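PDB 2QGY: enolase from the environmental genome shotgun sequencing of the Sargasso Sea, which is of unknown function but binds magnesium and probably abstracts a proton alpha to a substrate carboxylate, as other enolase-superfamily enzymes do. Local coordinates for residues Pro132-Ile138 with Leu315-Ile321; Asn221-Ile225 with Ser324-Glu328; Pro301-Met307 with Glu328-Ile334. All coordinates share one frame; numbering follows the deposited sequence.

Contact 1: residues Pro132-Ile138 with Leu315-Ile321; sequences PKPNVPI and LHVCSSI
Lys133 meets the C-terminal turn of helix 309-320 twice, once with its backbone and once with its side chain. Its amide N donates to Ser319 O at 2.9 Å in a nearly straight bond (161° at the hydrogen). The side chain then doubles back: bends at its third and fourth torsions bring NZ to Cys318 O, 3.2 Å away, where it lies in the carbonyl plane on a lone pair. Two successive carbonyls at the end of the helix are thus taken up by one residue, and a lysine ammonium suits the partial negative charge expected there.

Ser319 OG turns back along its own helix to His316 O and also bonds Asn125 ND2 of helix 124-128, which ties in a third element. In the modified TIM barrel, (beta/alpha)7beta, of this family, strand 135-141 belongs to the barrel wall and helix 309-320 packs outside it; the axes of the short strand 135-138 and helix 315-320 run at 104° and approach to 8.1 Å.

The apolar part of the contact centres on Val136, whose CB points to the helix and whose two methyls divide the work. CG1 reaches Cys318 CB at 3.7 Å and Leu315 CD2 at 3.8 Å, while CG2 rests 3.8 Å from Ser319 CB. Farther along the strand, Ile138 CG2 touches Leu315 CD2 more loosely, at 4.3 Å.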
loop_
_atom_site.group_PDB
_atom_site.type_symbol
_atom_site.label_atom_id
_atom_site.label_comp_id
_atom_site.label_asym_id
_atom_site.label_seq_id
_atom_site.Cartn_x
_atom_site.Cartn_y
_atom_site.Cartn_z
ATOM N N PRO A 132 29.677 0.630 -15.253
ATOM C CA PRO A 132 28.306 0.475 -15.779
ATOM C C PRO A 132 28.291 0.277 -17.279
ATOM O O PRO A 132 29.220 0.717 -17.955
ATOM C CB PRO A 132 27.631 1.811 -15.446
ATOM C CG PRO A 132 28.654 2.667 -14.738
ATOM C CD PRO A 132 29.983 2.006 -14.813
ATOM N N LYS A 133 27.256 -0.373 -17.810
ATOM C CA LYS A 133 27.084 -0.432 -19.257
ATOM C C LYS A 133 26.613 0.956 -19.731
ATOM O O LYS A 133 25.746 1.565 -19.109
ATOM C CB LYS A 133 26.108 -1.539 -19.682
ATOM C CG LYS A 133 26.364 -2.919 -19.046
ATOM C CD LYS A 133 25.400 -4.011 -19.590
ATOM C CE LYS A 133 23.933 -3.797 -19.185
ATOM N NZ LYS A 133 23.699 -4.063 -17.715
ATOM N N PRO A 134 27.231 1.499 -20.783
ATOM C CA PRO A 134 26.805 2.818 -21.277
ATOM C C PRO A 134 25.440 2.799 -21.988
ATOM O O PRO A 134 24.741 3.822 -22.017
ATOM C CB PRO A 134 27.920 3.191 -22.263
ATOM C CG PRO A 134 28.446 1.866 -22.744
ATOM C CD PRO A 134 28.399 0.977 -21.521
ATOM N N ASN A 135 25.077 1.639 -22.528
ATOM C CA ASN A 135 23.876 1.421 -23.336
ATOM C C ASN A 135 22.867 0.550 -22.572
ATOM O O ASN A 135 23.284 -0.322 -21.804
ATOM C CB ASN A 135 24.253 0.765 -24.687
ATOM C CG ASN A 135 25.253 -0.436 -24.556
ATOM O OD1 ASN A 135 25.868 -0.849 -25.550
ATOM N ND2 ASN A 135 25.395 -0.992 -23.356
ATOM N N VAL A 136 21.571 0.749 -22.793
ATOM C CA VAL A 136 20.595 -0.084 -22.095
ATOM C C VAL A 136 19.552 -0.590 -23.064
ATOM O O VAL A 136 18.843 0.213 -23.646
ATOM C CB VAL A 136 19.907 0.728 -20.961
ATOM C CG1 VAL A 136 18.677 -0.057 -20.373
ATOM C CG2 VAL A 136 20.930 1.090 -19.903
ATOM N N PRO A 137 19.459 -1.921 -23.265
ATOM C CA PRO A 137 18.411 -2.368 -24.177
ATOM C C PRO A 137 17.019 -1.942 -23.696
ATOM O O PRO A 137 16.741 -1.987 -22.483
ATOM C CB PRO A 137 18.535 -3.900 -24.128
ATOM C CG PRO A 137 20.033 -4.126 -23.764
ATOM C CD PRO A 137 20.264 -3.044 -22.738
ATOM N N ILE A 138 16.168 -1.542 -24.628
ATOM C CA ILE A 138 14.801 -1.120 -24.299
ATOM C C ILE A 138 13.749 -1.845 -25.121
ATOM O O ILE A 138 14.052 -2.429 -26.154
ATOM C CB ILE A 138 14.623 0.429 -24.476
ATOM C CG1 ILE A 138 15.168 0.911 -25.832
ATOM C CG2 ILE A 138 15.335 1.185 -23.363
ATOM C CD1 ILE A 138 14.218 0.840 -26.985
ATOM N N LEU A 315 17.249 3.834 -16.388
ATOM C CA LEU A 315 18.399 3.528 -17.241
ATOM C C LEU A 315 19.676 3.393 -16.430
ATOM O O LEU A 315 20.471 2.446 -16.641
ATOM C CB LEU A 315 18.548 4.569 -18.367
ATOM C CG LEU A 315 17.364 4.700 -19.323
ATOM C CD1 LEU A 315 17.669 5.759 -20.370
ATOM C CD2 LEU A 315 17.028 3.334 -19.987
ATOM N N HIS A 316 19.883 4.305 -15.482
ATOM C CA HIS A 316 21.074 4.202 -14.620
ATOM C C HIS A 316 21.066 2.886 -13.810
ATOM O O HIS A 316 22.091 2.195 -13.713
ATOM C CB HIS A 316 21.181 5.418 -13.697
ATOM C CG HIS A 316 21.740 6.641 -14.367
ATOM N ND1 HIS A 316 23.095 6.817 -14.585
ATOM C CD2 HIS A 316 21.132 7.747 -14.860
ATOM C CE1 HIS A 316 23.289 7.985 -15.175
ATOM N NE2 HIS A 316 22.114 8.556 -15.375
ATOM N N VAL A 317 19.914 2.504 -13.262
ATOM C CA VAL A 317 19.838 1.254 -12.515
ATOM C C VAL A 317 20.123 0.075 -13.441
ATOM O O VAL A 317 20.963 -0.774 -13.117
ATOM C CB VAL A 317 18.475 1.052 -11.801
ATOM C CG1 VAL A 317 18.304 -0.423 -11.275
ATOM C CG2 VAL A 317 18.403 1.977 -10.651
ATOM N N CYS A 318 19.449 0.041 -14.593
ATOM C CA CYS A 318 19.596 -1.079 -15.533
ATOM C C CYS A 318 21.030 -1.259 -16.016
ATOM O O CYS A 318 21.481 -2.392 -16.210
ATOM C CB CYS A 318 18.674 -0.941 -16.744
ATOM S SG CYS A 318 16.944 -1.226 -16.320
ATOM N N SER A 319 21.730 -0.141 -16.208
ATOM C CA SER A 319 23.127 -0.171 -16.654
ATOM C C SER A 319 24.094 -0.700 -15.594
ATOM O O SER A 319 25.227 -1.088 -15.930
ATOM C CB SER A 319 23.573 1.209 -17.146
ATOM O OG SER A 319 23.851 2.071 -16.067
ATOM N N SER A 320 23.602 -0.793 -14.357
ATOM C CA SER A 320 24.449 -1.092 -13.218
ATOM C C SER A 320 24.224 -2.494 -12.654
ATOM O O SER A 320 24.936 -2.909 -11.754
ATOM C CB SER A 320 24.253 -0.048 -12.120
ATOM O OG SER A 320 23.131 -0.354 -11.315
ATOM N N ILE A 321 23.250 -3.232 -13.192
ATOM C CA ILE A 321 22.990 -4.606 -12.697
ATOM C C ILE A 321 23.270 -5.675 -13.777
ATOM O O ILE A 321 23.028 -5.432 -14.954
ATOM C CB ILE A 321 21.556 -4.770 -12.104
ATOM C CG1 ILE A 321 20.499 -4.404 -13.156
ATOM C CG2 ILE A 321 21.390 -3.914 -10.853
ATOM C CD1 ILE A 321 19.066 -4.864 -12.821
#

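Contact 2: residues Asn221-Ile225 with Ser324-Glu328; sequences NPYWI and SEKAE
Tyr223 OH is gripped by two charged side chains that follow one another in the chain. It donates to Glu325 OE1 at 2.7 Å and accepts from Lys326 NZ at 2.8 Å, a division of roles that fixes the direction of its proton. On the carboxylate the hydroxyl uses the syn lone pair of OE1, the side of the other oxygen, and the carboxylate stands almost perpendicular (89°) to the ring, at whose edge OE1 lies near the ring plane.

The acid and the base are also coupled to each other. Glu325 OE2 takes the backbone N of Lys326 at 2.9 Å on its anti lone pair, which ties the carboxylate to the main chain, and forms a weak, long salt bridge with Lys326 NZ. Bends at chi3 (-103°) and chi4 (-56°) curl the lysine round to the phenol, so that its CE lies 3.5 Å from Tyr223 CZ. The proximity of the ammonium would probably favour the ionised carboxylate.

The bridge lies at the N-terminal ends of strands 224-226 and 327-329, whereas active sites in TIM barrels lie at the C-terminal ends. These strands are not sheet neighbours; the CA atoms of Tyr223 and Lys326 are 10.9 Å apart, a gap that the long side chains bridge.

Trp224 adds a looser approach. Its six-membered ring presents an edge to Glu325 OE2 and Lys326 O, with CH2 4.2 Å from the latter. Its NE1 bonds Glu226, a ligand of the magnesium ion, and Ser300 OG bonds Lys326 O.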
loop_
_atom_site.group_PDB
_atom_site.type_symbol
_atom_site.label_atom_id
_atom_site.label_comp_id
_atom_site.label_asym_id
_atom_site.label_seq_id
_atom_site.Cartn_x
_atom_site.Cartn_y
_atom_site.Cartn_z
ATOM N N ASN A 221 5.271 -17.509 -30.071
ATOM C CA ASN A 221 6.563 -17.314 -29.384
ATOM C C ASN A 221 6.653 -16.002 -28.595
ATOM O O ASN A 221 7.593 -15.225 -28.798
ATOM C CB ASN A 221 7.730 -17.393 -30.382
ATOM C CG ASN A 221 9.084 -17.525 -29.694
ATOM O OD1 ASN A 221 9.178 -17.987 -28.546
ATOM N ND2 ASN A 221 10.148 -17.128 -30.395
ATOM N N PRO A 222 5.706 -15.774 -27.662
ATOM C CA PRO A 222 5.842 -14.532 -26.888
ATOM C C PRO A 222 7.128 -14.491 -26.054
ATOM O O PRO A 222 7.571 -15.501 -25.499
ATOM C CB PRO A 222 4.601 -14.517 -25.991
ATOM C CG PRO A 222 4.066 -15.886 -25.993
ATOM C CD PRO A 222 4.546 -16.576 -27.250
ATOM N N TYR A 223 7.729 -13.324 -25.985
ATOM C CA TYR A 223 8.956 -13.166 -25.242
ATOM C C TYR A 223 8.708 -13.312 -23.740
ATOM O O TYR A 223 9.561 -13.862 -23.012
ATOM C CB TYR A 223 9.587 -11.814 -25.581
ATOM C CG TYR A 223 10.978 -11.640 -25.035
ATOM C CD1 TYR A 223 12.088 -12.120 -25.740
ATOM C CD2 TYR A 223 11.193 -10.971 -23.832
ATOM C CE1 TYR A 223 13.375 -11.978 -25.231
ATOM C CE2 TYR A 223 12.465 -10.801 -23.318
ATOM C CZ TYR A 223 13.562 -11.301 -24.016
ATOM O OH TYR A 223 14.825 -11.136 -23.479
ATOM N N TRP A 224 7.584 -12.760 -23.283
ATOM C CA TRP A 224 7.154 -12.955 -21.885
ATOM C C TRP A 224 5.687 -12.717 -21.736
ATOM O O TRP A 224 5.059 -12.170 -22.634
ATOM C CB TRP A 224 7.981 -12.118 -20.895
ATOM C CG TRP A 224 7.720 -10.618 -20.758
ATOM C CD1 TRP A 224 6.518 -9.963 -20.571
ATOM C CD2 TRP A 224 8.733 -9.623 -20.670
ATOM N NE1 TRP A 224 6.748 -8.606 -20.408
ATOM C CE2 TRP A 224 8.093 -8.375 -20.487
ATOM C CE3 TRP A 224 10.131 -9.667 -20.749
ATOM C CZ2 TRP A 224 8.814 -7.177 -20.364
ATOM C CZ3 TRP A 224 10.850 -8.471 -20.633
ATOM C CH2 TRP A 224 10.180 -7.248 -20.435
ATOM N N ILE A 225 5.142 -13.162 -20.607
ATOM C CA ILE A 225 3.733 -13.046 -20.307
ATOM C C ILE A 225 3.687 -12.291 -18.987
ATOM O O ILE A 225 4.179 -12.785 -17.964
ATOM C CB ILE A 225 3.070 -14.452 -20.094
ATOM C CG1 ILE A 225 3.089 -15.274 -21.394
ATOM C CG2 ILE A 225 1.604 -14.299 -19.620
ATOM C CD1 ILE A 225 2.409 -14.623 -22.570
ATOM N N SER A 324 19.677 -7.332 -15.662
ATOM C CA SER A 324 18.639 -6.496 -16.231
ATOM C C SER A 324 18.030 -7.183 -17.451
ATOM O O SER A 324 18.751 -7.818 -18.247
ATOM C CB SER A 324 19.237 -5.158 -16.652
ATOM O OG SER A 324 20.138 -5.350 -17.723
ATOM N N GLU A 325 16.714 -7.068 -17.595
ATOM C CA GLU A 325 16.076 -7.400 -18.852
ATOM C C GLU A 325 15.878 -6.071 -19.568
ATOM O O GLU A 325 16.316 -5.037 -19.070
ATOM C CB GLU A 325 14.727 -8.106 -18.639
ATOM C CG GLU A 325 14.761 -9.569 -18.969
ATOM C CD GLU A 325 14.911 -9.848 -20.464
ATOM O OE1 GLU A 325 14.912 -11.035 -20.829
ATOM O OE2 GLU A 325 15.013 -8.906 -21.281
ATOM N N LYS A 326 15.205 -6.100 -20.708
ATOM C CA LYS A 326 14.933 -4.882 -21.458
ATOM C C LYS A 326 14.080 -3.910 -20.633
ATOM O O LYS A 326 13.176 -4.334 -19.909
ATOM C CB LYS A 326 14.264 -5.235 -22.772
ATOM C CG LYS A 326 15.230 -5.968 -23.728
ATOM C CD LYS A 326 14.478 -6.432 -24.931
ATOM C CE LYS A 326 14.217 -7.928 -24.824
ATOM N NZ LYS A 326 15.525 -8.674 -24.630
ATOM N N ALA A 327 14.440 -2.625 -20.712
ATOM C CA ALA A 327 13.832 -1.554 -19.932
ATOM C C ALA A 327 12.668 -0.920 -20.663
ATOM O O ALA A 327 12.738 -0.714 -21.872
ATOM C CB ALA A 327 14.900 -0.492 -19.601
ATOM N N GLU A 328 11.597 -0.591 -19.929
ATOM C CA GLU A 328 10.348 -0.183 -20.548
ATOM C C GLU A 328 10.331 1.303 -20.963
ATOM O O GLU A 328 10.669 2.193 -20.147
ATOM C CB GLU A 328 9.185 -0.404 -19.564
ATOM C CG GLU A 328 7.854 -0.025 -20.169
ATOM C CD GLU A 328 6.668 -0.432 -19.298
ATOM O OE1 GLU A 328 6.821 -0.408 -18.060
ATOM O OE2 GLU A 328 5.611 -0.802 -19.855
#

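Contact 3: residues Pro301-Met307 with Glu328-Ile334; sequences PHCWNSM and EIFPDYI
A buried contact of aromatic and polar side chains joins the loop after strand 298-299 to the end of strand 327-329 and the turn beyond it, within the barrel domain of the enolase fold. Near its polar part lies the metal site: the side chain of His302 is about 4 Å from the bound magnesium ion, and His302 ND1 bonds Asp275. Glu328, extended beyond CG, delivers OE1 to the backbone N of Cys303 at 2.9 Å in a nearly straight bond, on the anti side and somewhat out of the carboxylate plane. The other oxygen, OE2, is held by Thr141 and by a salt bridge to Lys169.

Beyond it, Trp304, Phe330 and Tyr333 form an aromatic cluster. Trp304 sits at the centre of an inverse gamma turn, and its CD1 lies over one face of Phe330, displaced toward the rim and 3.4 Å from CZ; the two ring planes are inclined by 36°. With Tyr333 the indole meets rim to rim.

Met307 packs against Ile329, Tyr333 and Ile334. Bent at chi2 and chi3, it places SD 3.7 Å from Phe330 N, while CG touches both Tyr333 CB and Ile334 CD1.

Tyr333 OH, which also bonds Lys34 N, accepts Trp304 NE1 at 3.0 Å along a line tilted 28° out of the indole plane, with a bent angle of 141° at the hydrogen.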
loop_
_atom_site.group_PDB
_atom_site.type_symbol
_atom_site.label_atom_id
_atom_site.label_comp_id
_atom_site.label_asym_id
_atom_site.label_seq_id
_atom_site.Cartn_x
_atom_site.Cartn_y
_atom_site.Cartn_z
ATOM N N PRO A 301 12.606 -3.145 -14.990
ATOM C CA PRO A 301 11.763 -2.167 -14.305
ATOM C C PRO A 301 10.575 -1.667 -15.129
ATOM O O PRO A 301 10.678 -1.457 -16.361
ATOM C CB PRO A 301 12.737 -1.017 -14.000
ATOM C CG PRO A 301 14.098 -1.692 -13.978
ATOM C CD PRO A 301 14.000 -2.689 -15.131
ATOM N N HIS A 302 9.449 -1.482 -14.447
ATOM C CA HIS A 302 8.256 -0.980 -15.071
ATOM C C HIS A 302 8.474 0.533 -15.042
ATOM O O HIS A 302 9.135 1.042 -14.150
ATOM C CB HIS A 302 7.068 -1.417 -14.200
ATOM C CG HIS A 302 5.730 -0.833 -14.575
ATOM N ND1 HIS A 302 5.230 0.300 -13.974
ATOM C CD2 HIS A 302 4.731 -1.307 -15.360
ATOM C CE1 HIS A 302 4.004 0.536 -14.411
ATOM N NE2 HIS A 302 3.678 -0.418 -15.268
ATOM N N CYS A 303 7.979 1.239 -16.042
ATOM C CA CYS A 303 8.190 2.691 -16.077
ATOM C C CYS A 303 7.014 3.406 -16.734
ATOM O O CYS A 303 7.139 4.024 -17.801
ATOM C CB CYS A 303 9.529 3.056 -16.762
ATOM S SG CYS A 303 9.953 4.835 -16.451
ATOM N N TRP A 304 5.841 3.303 -16.117
ATOM C CA TRP A 304 4.709 4.069 -16.593
ATOM C C TRP A 304 4.742 5.399 -15.826
ATOM O O TRP A 304 4.029 5.619 -14.841
ATOM C CB TRP A 304 3.389 3.297 -16.448
ATOM C CG TRP A 304 2.220 4.000 -17.083
ATOM C CD1 TRP A 304 2.206 4.688 -18.257
ATOM C CD2 TRP A 304 0.911 4.129 -16.528
ATOM N NE1 TRP A 304 0.956 5.226 -18.488
ATOM C CE2 TRP A 304 0.137 4.877 -17.451
ATOM C CE3 TRP A 304 0.312 3.665 -15.352
ATOM C CZ2 TRP A 304 -1.215 5.178 -17.228
ATOM C CZ3 TRP A 304 -1.047 3.957 -15.131
ATOM C CH2 TRP A 304 -1.781 4.720 -16.063
ATOM N N ASN A 305 5.613 6.274 -16.304
ATOM C CA ASN A 305 6.002 7.523 -15.617
ATOM C C ASN A 305 6.414 8.466 -16.741
ATOM O O ASN A 305 6.315 8.113 -17.938
ATOM C CB ASN A 305 7.242 7.291 -14.749
ATOM C CG ASN A 305 6.991 6.345 -13.570
ATOM O OD1 ASN A 305 6.150 6.610 -12.711
ATOM N ND2 ASN A 305 7.760 5.289 -13.496
ATOM N N SER A 306 6.889 9.661 -16.395
ATOM C CA SER A 306 7.468 10.512 -17.460
ATOM C C SER A 306 8.718 9.876 -18.026
ATOM O O SER A 306 9.349 9.055 -17.382
ATOM C CB SER A 306 7.816 11.891 -16.953
ATOM O OG SER A 306 9.158 11.933 -16.475
ATOM N N MET A 307 9.087 10.279 -19.239
ATOM C CA MET A 307 10.328 9.783 -19.824
ATOM C C MET A 307 11.496 10.712 -19.480
ATOM O O MET A 307 12.534 10.704 -20.168
ATOM C CB MET A 307 10.197 9.537 -21.355
ATOM C CG MET A 307 9.260 8.355 -21.802
ATOM S SD MET A 307 9.889 6.734 -21.297
ATOM C CE MET A 307 8.885 6.431 -19.833
ATOM N N GLU A 328 11.597 -0.591 -19.929
ATOM C CA GLU A 328 10.348 -0.183 -20.548
ATOM C C GLU A 328 10.331 1.303 -20.963
ATOM O O GLU A 328 10.669 2.193 -20.147
ATOM C CB GLU A 328 9.185 -0.404 -19.564
ATOM C CG GLU A 328 7.854 -0.025 -20.169
ATOM C CD GLU A 328 6.668 -0.432 -19.298
ATOM O OE1 GLU A 328 6.821 -0.408 -18.060
ATOM O OE2 GLU A 328 5.611 -0.802 -19.855
ATOM N N ILE A 329 9.966 1.571 -22.205
ATOM C CA ILE A 329 9.722 2.957 -22.661
ATOM C C ILE A 329 8.321 3.094 -23.252
ATOM O O ILE A 329 7.784 2.144 -23.799
ATOM C CB ILE A 329 10.785 3.464 -23.678
ATOM C CG1 ILE A 329 10.701 2.691 -24.973
ATOM C CG2 ILE A 329 12.222 3.408 -23.099
ATOM C CD1 ILE A 329 10.890 3.566 -26.191
ATOM N N PHE A 330 7.729 4.274 -23.092
ATOM C CA PHE A 330 6.477 4.635 -23.738
ATOM C C PHE A 330 6.868 5.637 -24.806
ATOM O O PHE A 330 7.162 6.783 -24.488
ATOM C CB PHE A 330 5.499 5.270 -22.742
ATOM C CG PHE A 330 4.786 4.275 -21.907
ATOM C CD1 PHE A 330 3.472 3.918 -22.187
ATOM C CD2 PHE A 330 5.438 3.663 -20.840
ATOM C CE1 PHE A 330 2.823 2.973 -21.399
ATOM C CE2 PHE A 330 4.794 2.704 -20.041
ATOM C CZ PHE A 330 3.479 2.357 -20.334
ATOM N N PRO A 331 6.972 5.175 -26.060
ATOM C CA PRO A 331 7.463 6.079 -27.089
ATOM C C PRO A 331 6.620 7.353 -27.184
ATOM O O PRO A 331 7.191 8.416 -27.408
ATOM C CB PRO A 331 7.365 5.253 -28.372
ATOM C CG PRO A 331 7.557 3.840 -27.907
ATOM C CD PRO A 331 6.699 3.830 -26.600
ATOM N N ASP A 332 5.310 7.255 -26.950
ATOM C CA ASP A 332 4.415 8.420 -27.086
ATOM C C ASP A 332 4.604 9.466 -25.991
ATOM O O ASP A 332 4.089 10.570 -26.095
ATOM C CB ASP A 332 2.949 8.017 -27.222
ATOM C CG ASP A 332 2.464 7.113 -26.077
ATOM O OD1 ASP A 332 3.105 6.068 -25.811
ATOM O OD2 ASP A 332 1.427 7.443 -25.477
ATOM N N TYR A 333 5.314 9.103 -24.930
ATOM C CA TYR A 333 5.657 10.037 -23.861
ATOM C C TYR A 333 6.992 10.751 -24.106
ATOM O O TYR A 333 7.395 11.659 -23.333
ATOM C CB TYR A 333 5.753 9.269 -22.540
ATOM C CG TYR A 333 4.411 8.881 -21.907
ATOM C CD1 TYR A 333 3.202 8.950 -22.619
ATOM C CD2 TYR A 333 4.363 8.441 -20.579
ATOM C CE1 TYR A 333 1.966 8.594 -22.006
ATOM C CE2 TYR A 333 3.157 8.084 -19.974
ATOM C CZ TYR A 333 1.975 8.171 -20.672
ATOM O OH TYR A 333 0.787 7.830 -20.038
ATOM N N ILE A 334 7.715 10.341 -25.154
ATOM C CA ILE A 334 9.044 10.920 -25.359
ATOM C C ILE A 334 8.995 12.410 -25.734
ATOM O O ILE A 334 9.635 13.226 -25.081
ATOM C CB ILE A 334 9.878 10.140 -26.386
ATOM C CG1 ILE A 334 10.166 8.701 -25.885
ATOM C CG2 ILE A 334 11.166 10.894 -26.694
ATOM C CD1 ILE A 334 11.313 8.591 -24.855
#

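All three contacts converge on strand 327-329 or the helix 309-320 that precedes it. Contact 1 lies on the outer side of the barrel wall, buried between strand and helix, and combines methyl packing with capture of helix-end carbonyls. Contact 3, also buried, is closer to the centre of the chain and pairs a carboxylate with an aromatic cluster. Contact 2 is only partly buried and the smallest, a charged bridge across the barrel with little apolar packing. Strands 135-141 and 327-329 are sheet neighbours, and Pro137 O probably accepts Ala327 N, linking contacts 1 and 2. Glu328 belongs to segments of both contacts 2 and 3, but makes its bond in contact 3.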